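Local coordinates for lipoprotein (Burkholderia cenocepacia, PDB 4QHQ) that binds methionine and, as a lipoprotein of the NlpA family, probably delivers it to an ABC transporter in the membrane, at residues S54-Q58 with P59-S63; S109-N112 with R113-L117; A189-S192 with L193-Y197. One frame throughout, in Å; residues are numbered along the deposited sequence.

Interaction 1. Residues S54-Q58 with P59-S63; sequences SFQHQ and PYLDS. With MET (methionine), chain B.
His57 ND1 accepts the backbone N-H of Tyr60 at 3.1 Å, which makes His57 the N-cap of helix 58-68 just where strand 52-57 ends. The imidazole can turn back onto the first helical turn because its CG stands between the backbone N and the carbonyl carbon (chi1 48°). The donor is tilted a little out of the ring plane and the N-H...N angle is 149°, a somewhat bent bond. One face of the same ring carries the sulfur of the bound methionine, with His57 NE2 lying 3.4 Å from MET SD.

In Tyr60, CG lies opposite its own N, and this presents a ring face to the ligand, whose methyl CE lies 3.6 Å above the plane of the Tyr60 ring, offset toward the rim. Phe55 CE2 approaches Tyr60 CE1 at 3.8 Å, obliquely, with the planes 79° apart. Gln56 reaches out on an extended chain, and its OE1 comes to the edge of the Tyr60 ring, 3.3 Å from Tyr60 CD1; the amide also lies against Leu61, and its OE1 is hydrogen-bonded to Asn42 ND2.

On the outer side of the turn, Gln58 NE2 donates to Asp62 OD1 at 2.9 Å. OD1 lies near the plane of the Gln58 amide, whereas NE2 meets the carboxylate from above its plane. Backbone bonds from Leu61 N to His57 O and from Asp62 N to Gln58 O complete the turn.

His57 NE2 also bonds to Asn110 OD1. With ND1 accepting from the helix, NE2 is best read as the protonated nitrogen, probably a neutral tautomer, so that the thioether would meet a ring without a formal charge.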
loop_
_atom_site.group_PDB
_atom_site.type_symbol
_atom_site.label_atom_id
_atom_site.label_comp_id
_atom_site.label_asym_id
_atom_site.label_seq_id
_atom_site.Cartn_x
_atom_site.Cartn_y
_atom_site.Cartn_z
ATOM N N SER A 54 4.502 -8.044 -6.188
ATOM C CA SER A 54 3.443 -7.115 -6.566
ATOM C C SER A 54 2.658 -6.773 -5.318
ATOM O O SER A 54 1.635 -7.391 -5.017
ATOM C CB SER A 54 2.542 -7.771 -7.619
ATOM O OG SER A 54 1.490 -6.922 -8.061
ATOM N N PHE A 55 3.166 -5.798 -4.570
ATOM C CA PHE A 55 2.568 -5.470 -3.282
ATOM C C PHE A 55 2.841 -4.042 -2.816
ATOM O O PHE A 55 2.291 -3.645 -1.807
ATOM C CB PHE A 55 3.062 -6.421 -2.201
ATOM C CG PHE A 55 4.435 -6.090 -1.702
ATOM C CD1 PHE A 55 5.555 -6.359 -2.486
ATOM C CD2 PHE A 55 4.615 -5.501 -0.464
ATOM C CE1 PHE A 55 6.824 -6.042 -2.039
ATOM C CE2 PHE A 55 5.876 -5.168 -0.007
ATOM C CZ PHE A 55 6.985 -5.451 -0.789
ATOM N N GLN A 56 3.705 -3.298 -3.498
ATOM C CA GLN A 56 4.202 -2.043 -2.937
ATOM C C GLN A 56 4.105 -0.870 -3.886
ATOM O O GLN A 56 3.922 -1.033 -5.086
ATOM C CB GLN A 56 5.669 -2.217 -2.538
ATOM C CG GLN A 56 6.637 -2.181 -3.718
ATOM C CD GLN A 56 7.965 -2.825 -3.394
ATOM O OE1 GLN A 56 8.649 -2.429 -2.449
ATOM N NE2 GLN A 56 8.341 -3.837 -4.185
ATOM N N HIS A 57 4.229 0.334 -3.329
ATOM C CA HIS A 57 4.383 1.542 -4.140
ATOM C C HIS A 57 5.862 1.959 -4.211
ATOM O O HIS A 57 6.709 1.382 -3.529
ATOM C CB HIS A 57 3.463 2.667 -3.633
ATOM C CG HIS A 57 3.512 2.891 -2.151
ATOM N ND1 HIS A 57 4.664 3.267 -1.496
ATOM C CD2 HIS A 57 2.539 2.828 -1.214
ATOM C CE1 HIS A 57 4.398 3.417 -0.206
ATOM N NE2 HIS A 57 3.109 3.173 -0.012
ATOM N N GLN A 58 6.172 2.926 -5.067
ATOM C CA GLN A 58 7.553 3.357 -5.238
ATOM C C GLN A 58 8.204 3.949 -3.978
ATOM O O GLN A 58 9.371 3.658 -3.699
ATOM C CB GLN A 58 7.716 4.290 -6.445
ATOM C CG GLN A 58 9.179 4.540 -6.814
ATOM C CD GLN A 58 9.851 3.342 -7.447
ATOM O OE1 GLN A 58 9.354 2.781 -8.422
ATOM N NE2 GLN A 58 10.991 2.943 -6.891
ATOM N N PRO A 59 7.468 4.765 -3.199
ATOM C CA PRO A 59 8.088 5.258 -1.961
ATOM C C PRO A 59 8.484 4.108 -1.030
ATOM O O PRO A 59 9.550 4.168 -0.408
ATOM C CB PRO A 59 6.993 6.148 -1.360
ATOM C CG PRO A 59 6.319 6.704 -2.581
ATOM C CD PRO A 59 6.232 5.507 -3.511
ATOM N N TYR A 60 7.678 3.059 -0.966
ATOM C CA TYR A 60 8.046 1.908 -0.144
ATOM C C TYR A 60 9.310 1.209 -0.685
ATOM O O TYR A 60 10.225 0.897 0.080
ATOM C CB TYR A 60 6.887 0.911 -0.040
ATOM C CG TYR A 60 7.140 -0.190 0.955
ATOM C CD1 TYR A 60 7.749 -1.386 0.577
ATOM C CD2 TYR A 60 6.751 -0.047 2.270
ATOM C CE1 TYR A 60 7.970 -2.395 1.507
ATOM C CE2 TYR A 60 6.976 -1.046 3.210
ATOM C CZ TYR A 60 7.589 -2.225 2.816
ATOM O OH TYR A 60 7.807 -3.204 3.751
ATOM N N LEU A 61 9.358 0.968 -1.991
ATOM C CA LEU A 61 10.524 0.337 -2.605
ATOM C C LEU A 61 11.766 1.192 -2.373
ATOM O O LEU A 61 12.839 0.676 -2.055
ATOM C CB LEU A 61 10.281 0.141 -4.098
ATOM C CG LEU A 61 11.409 -0.501 -4.901
ATOM C CD1 LEU A 61 11.835 -1.795 -4.241
ATOM C CD2 LEU A 61 10.915 -0.745 -6.316
ATOM N N ASP A 62 11.625 2.509 -2.521
ATOM C CA ASP A 62 12.755 3.418 -2.301
ATOM C C ASP A 62 13.290 3.317 -0.870
ATOM O O ASP A 62 14.507 3.313 -0.646
ATOM C CB ASP A 62 12.352 4.872 -2.579
ATOM C CG ASP A 62 12.200 5.168 -4.061
ATOM O OD1 ASP A 62 12.614 4.327 -4.888
ATOM O OD2 ASP A 62 11.663 6.248 -4.391
ATOM N N SER A 63 12.373 3.243 0.091
ATOM C CA SER A 63 12.740 3.094 1.495
ATOM C C SER A 63 13.483 1.780 1.707
ATOM O O SER A 63 14.505 1.736 2.386
ATOM C CB SER A 63 11.483 3.132 2.361
ATOM O OG SER A 63 11.794 2.879 3.718
HETATM N N MET B . -1.123 -1.767 -1.384
HETATM C CA MET B . -0.522 -0.864 -0.401
HETATM C C MET B . -1.000 0.556 -0.608
HETATM O O MET B . -1.110 0.986 -1.750
HETATM C CB MET B . 1.006 -0.938 -0.508
HETATM C CG MET B . 1.751 -0.060 0.515
HETATM S SD MET B . 3.543 -0.137 0.306
HETATM C CE MET B . 3.888 -1.833 0.781
HETATM O OXT MET B . -1.308 1.278 0.356
#

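Interaction 2. Residues S109-N112 with R113-L117; sequences SNEN and RALLL. With MET (methionine), chain B.
Arg113 and Asn110, three residues apart on one helix, run side by side toward the bound methionine. The polar contacts centre on the guanidinium: Arg113 NH1 donates to the ligand carboxylate oxygen MET OXT at 2.8 Å, with an N-H...O angle of 139°, and makes a weak bond of 3.4 Å to Asn110 OD1. Both acceptors lie at its edge, near its plane. The chain of Arg113 is fully extended, CG opposite the backbone N (chi1 178°), which carries NH1 as far as the ligand, while NH2 forms a salt bridge with Glu191. Asn110 ND2 comes within 3.5 Å of MET SD and donates to Asp107; with OD1 engaged as well, the amide is fixed from both ends.

Four residues apart, other side chains touch in van der Waals packing. Glu111 CG lies alongside Leu115 CD1 at 4.0 Å, and Asn112 ND2 meets Leu116 CD1 at 3.6 Å while its OD1 reaches Ala137.

Backbone bonds hold the turns in register: Arg113, Ala114, Leu115 and Leu116 each donate to the carbonyl four residues earlier, Arg113 N to Ser109 O at 3.0 Å. Together they form an alpha-helix whose first turns face the ligand pocket, the arginine receiving the ligand carboxylate as in many amino-acid-binding proteins of this fold.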
loop_
_atom_site.group_PDB
_atom_site.type_symbol
_atom_site.label_atom_id
_atom_site.label_comp_id
_atom_site.label_asym_id
_atom_site.label_seq_id
_atom_site.Cartn_x
_atom_site.Cartn_y
_atom_site.Cartn_z
ATOM N N SER A 109 7.775 4.929 4.762
ATOM C CA SER A 109 6.987 5.566 3.714
ATOM C C SER A 109 5.494 5.623 4.018
ATOM O O SER A 109 4.847 6.617 3.728
ATOM C CB SER A 109 7.236 4.917 2.344
ATOM O OG SER A 109 6.657 3.641 2.260
ATOM N N ASN A 110 4.919 4.562 4.570
ATOM C CA ASN A 110 3.496 4.641 4.883
ATOM C C ASN A 110 3.182 5.453 6.138
ATOM O O ASN A 110 2.101 6.041 6.228
ATOM C CB ASN A 110 2.876 3.250 4.933
ATOM C CG ASN A 110 2.805 2.618 3.567
ATOM O OD1 ASN A 110 2.042 3.069 2.695
ATOM N ND2 ASN A 110 3.618 1.593 3.357
ATOM N N GLU A 111 4.118 5.531 7.077
ATOM C CA GLU A 111 3.943 6.408 8.221
ATOM C C GLU A 111 3.928 7.846 7.708
ATOM O O GLU A 111 3.055 8.636 8.060
ATOM C CB GLU A 111 5.051 6.239 9.265
ATOM C CG GLU A 111 4.932 7.301 10.341
ATOM C CD GLU A 111 5.569 6.949 11.663
ATOM O OE1 GLU A 111 6.226 5.904 11.809
ATOM O OE2 GLU A 111 5.392 7.754 12.601
ATOM N N ASN A 112 4.896 8.174 6.862
ATOM C CA ASN A 112 4.964 9.490 6.253
ATOM C C ASN A 112 3.674 9.817 5.511
ATOM O O ASN A 112 3.098 10.901 5.676
ATOM C CB ASN A 112 6.160 9.573 5.312
ATOM C CG ASN A 112 6.316 10.940 4.696
ATOM O OD1 ASN A 112 6.612 11.907 5.390
ATOM N ND2 ASN A 112 6.130 11.026 3.383
ATOM N N ARG A 113 3.208 8.857 4.729
ATOM C CA ARG A 113 1.979 8.990 3.977
ATOM C C ARG A 113 0.782 9.287 4.881
ATOM O O ARG A 113 -0.036 10.178 4.596
ATOM C CB ARG A 113 1.738 7.688 3.230
ATOM C CG ARG A 113 0.462 7.643 2.415
ATOM C CD ARG A 113 0.348 6.270 1.801
ATOM N NE ARG A 113 -0.710 6.200 0.806
ATOM C CZ ARG A 113 -1.037 5.093 0.157
ATOM N NH1 ARG A 113 -0.397 3.958 0.435
ATOM N NH2 ARG A 113 -1.997 5.114 -0.758
ATOM N N ALA A 114 0.663 8.524 5.962
ATOM C CA ALA A 114 -0.427 8.717 6.926
ATOM C C ALA A 114 -0.385 10.091 7.581
ATOM O O ALA A 114 -1.418 10.729 7.744
ATOM C CB ALA A 114 -0.380 7.635 7.988
ATOM N N LEU A 115 0.808 10.534 7.967
ATOM C CA LEU A 115 0.946 11.814 8.645
ATOM C C LEU A 115 0.639 12.962 7.687
ATOM O O LEU A 115 0.078 13.985 8.092
ATOM C CB LEU A 115 2.346 11.950 9.246
ATOM C CG LEU A 115 2.606 10.991 10.409
ATOM C CD1 LEU A 115 4.005 11.178 10.962
ATOM C CD2 LEU A 115 1.570 11.202 11.504
ATOM N N LEU A 116 0.996 12.786 6.416
ATOM C CA LEU A 116 0.666 13.786 5.403
ATOM C C LEU A 116 -0.845 13.891 5.212
ATOM O O LEU A 116 -1.381 14.994 5.079
ATOM C CB LEU A 116 1.335 13.465 4.069
ATOM C CG LEU A 116 2.848 13.644 4.005
ATOM C CD1 LEU A 116 3.378 13.184 2.656
ATOM C CD2 LEU A 116 3.214 15.090 4.255
ATOM N N LEU A 117 -1.536 12.755 5.201
ATOM C CA LEU A 117 -2.989 12.775 5.080
ATOM C C LEU A 117 -3.600 13.500 6.269
ATOM O O LEU A 117 -4.487 14.349 6.102
ATOM C CB LEU A 117 -3.561 11.368 4.986
ATOM C CG LEU A 117 -5.087 11.300 4.897
ATOM C CD1 LEU A 117 -5.617 12.049 3.681
ATOM C CD2 LEU A 117 -5.569 9.871 4.892
HETATM N N MET B . -1.123 -1.767 -1.384
HETATM C CA MET B . -0.522 -0.864 -0.401
HETATM C C MET B . -1.000 0.556 -0.608
HETATM O O MET B . -1.110 0.986 -1.750
HETATM C CB MET B . 1.006 -0.938 -0.508
HETATM C CG MET B . 1.751 -0.060 0.515
HETATM S SD MET B . 3.543 -0.137 0.306
HETATM C CE MET B . 3.888 -1.833 0.781
HETATM O OXT MET B . -1.308 1.278 0.356
#

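Interaction 3. Residues A189-S192 with L193-Y197; sequences ALES and LTSPY
Ser192 and Thr194 join hydroxyls across the bend, Ser192 OG to Thr194 OG1 at 3.0 Å, with either able to donate. Leu193 points away from the first segment, only CB touching Ser192, and its side chain packs on Pro82 and Ile80. Thr194, centre of an inverse gamma turn with a weak Ser195 N to Leu193 O bond, sets OG1 between its N and carbonyl carbon (chi1 60°), the position that faces Ser192. At Ser195 the hydroxyl serves two partners: it accepts from Tyr197 N at 3.2 Å, an ST turn, and donates to a water 2.6 Å from Ser195 OG. That water in turn donates to Glu191 OE1 (2.8 Å) and to Ser192 O (2.7 Å), and so links the Glu191 carboxylate, the Ser192 carbonyl and the Ser195 hydroxyl. Pro196 then lays CG over one face of the Tyr197 ring. Tyr197 brings CD2 to 3.4 Å from Glu191 OE2; carboxylate and ring planes are nearly parallel, 7° apart, although the approach is oblique. Besides its partner Arg113, Glu191 OE1 receives Ile83 N, and Tyr197 packs edge-to-face with His57. The stretch is an irregular connection between strands of the two sheets, bordering the methionine site and consistent with an inter-lobe linker of a periplasmic binding protein fold.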
loop_
_atom_site.group_PDB
_atom_site.type_symbol
_atom_site.label_atom_id
_atom_site.label_comp_id
_atom_site.label_asym_id
_atom_site.label_seq_id
_atom_site.Cartn_x
_atom_site.Cartn_y
_atom_site.Cartn_z
ATOM N N ALA A 189 -12.117 9.842 6.083
ATOM C CA ALA A 189 -11.322 10.739 5.250
ATOM C C ALA A 189 -10.532 9.879 4.292
ATOM O O ALA A 189 -10.212 8.724 4.592
ATOM C CB ALA A 189 -10.381 11.577 6.089
ATOM N N LEU A 190 -10.201 10.444 3.142
ATOM C CA LEU A 190 -9.525 9.681 2.107
ATOM C C LEU A 190 -8.491 10.528 1.377
ATOM O O LEU A 190 -8.723 11.691 1.046
ATOM C CB LEU A 190 -10.547 9.141 1.100
ATOM C CG LEU A 190 -10.188 7.912 0.270
ATOM C CD1 LEU A 190 -10.103 6.674 1.158
ATOM C CD2 LEU A 190 -11.209 7.712 -0.844
ATOM N N GLU A 191 -7.343 9.909 1.127
ATOM C CA GLU A 191 -6.269 10.500 0.337
ATOM C C GLU A 191 -6.731 10.740 -1.098
ATOM O O GLU A 191 -7.623 10.046 -1.601
ATOM C CB GLU A 191 -5.121 9.507 0.336
ATOM C CG GLU A 191 -3.832 9.912 -0.312
ATOM C CD GLU A 191 -2.862 8.741 -0.267
ATOM O OE1 GLU A 191 -3.209 7.672 -0.822
ATOM O OE2 GLU A 191 -1.782 8.868 0.351
ATOM N N SER A 192 -6.116 11.714 -1.757
ATOM C CA SER A 192 -6.413 11.991 -3.158
ATOM C C SER A 192 -5.779 10.967 -4.084
ATOM O O SER A 192 -4.732 10.405 -3.778
ATOM C CB SER A 192 -5.888 13.366 -3.547
ATOM O OG SER A 192 -6.242 13.673 -4.887
ATOM N N LEU A 193 -6.397 10.764 -5.241
ATOM C CA LEU A 193 -5.821 9.920 -6.283
ATOM C C LEU A 193 -4.566 10.525 -6.909
ATOM O O LEU A 193 -3.829 9.834 -7.615
ATOM C CB LEU A 193 -6.854 9.634 -7.377
ATOM C CG LEU A 193 -7.885 8.558 -7.028
ATOM C CD1 LEU A 193 -9.094 8.673 -7.939
ATOM C CD2 LEU A 193 -7.262 7.165 -7.113
ATOM N N THR A 194 -4.336 11.814 -6.675
ATOM C CA THR A 194 -3.148 12.485 -7.196
ATOM C C THR A 194 -2.034 12.397 -6.167
ATOM O O THR A 194 -1.565 13.410 -5.646
ATOM C CB THR A 194 -3.412 13.963 -7.496
ATOM O OG1 THR A 194 -3.811 14.619 -6.288
ATOM C CG2 THR A 194 -4.505 14.107 -8.541
ATOM N N SER A 195 -1.646 11.169 -5.855
ATOM C CA SER A 195 -0.597 10.895 -4.885
ATOM C C SER A 195 0.493 10.083 -5.582
ATOM O O SER A 195 0.283 9.570 -6.686
ATOM C CB SER A 195 -1.162 10.085 -3.722
ATOM O OG SER A 195 -1.208 8.707 -4.067
ATOM N N PRO A 196 1.659 9.951 -4.939
ATOM C CA PRO A 196 2.728 9.165 -5.569
ATOM C C PRO A 196 2.657 7.673 -5.240
ATOM O O PRO A 196 3.646 6.980 -5.441
ATOM C CB PRO A 196 3.996 9.761 -4.958
ATOM C CG PRO A 196 3.557 10.223 -3.600
ATOM C CD PRO A 196 2.145 10.722 -3.777
ATOM N N TYR A 197 1.514 7.174 -4.802
ATOM C CA TYR A 197 1.455 5.824 -4.239
ATOM C C TYR A 197 0.893 4.712 -5.135
ATOM O O TYR A 197 0.399 3.690 -4.636
ATOM C CB TYR A 197 0.744 5.861 -2.871
ATOM C CG TYR A 197 1.444 6.801 -1.930
ATOM C CD1 TYR A 197 2.676 6.474 -1.384
ATOM C CD2 TYR A 197 0.882 8.036 -1.593
ATOM C CE1 TYR A 197 3.347 7.348 -0.544
ATOM C CE2 TYR A 197 1.545 8.910 -0.746
ATOM C CZ TYR A 197 2.770 8.562 -0.219
ATOM O OH TYR A 197 3.439 9.411 0.621
HETATM O O HOH W 1 -3.629 7.901 -3.555
#

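How the interactions relate
From the N terminus, strand 52-57 of the six-stranded sheet turns into helix 58-68 at interaction 1, helix 108-120 follows after strand 101-105 in interaction 2, and interaction 3 leads from the five-stranded sheet back to strand 199-204 of the six-stranded one. Each is a local contact within one continuous stretch, so none encloses a long loop; they come in series, neither nesting nor crossing. Space brings them together: His57 CE1 lies 3.4 Å from Ser109 OG, Leu117 CD1 is 3.7 Å from Glu191 CA, and Pro59 CG is 3.7 Å from Tyr197 CE1. Interactions 1 and 2 both touch the methionine, and interaction 3 lies beside it, joining the two sheets.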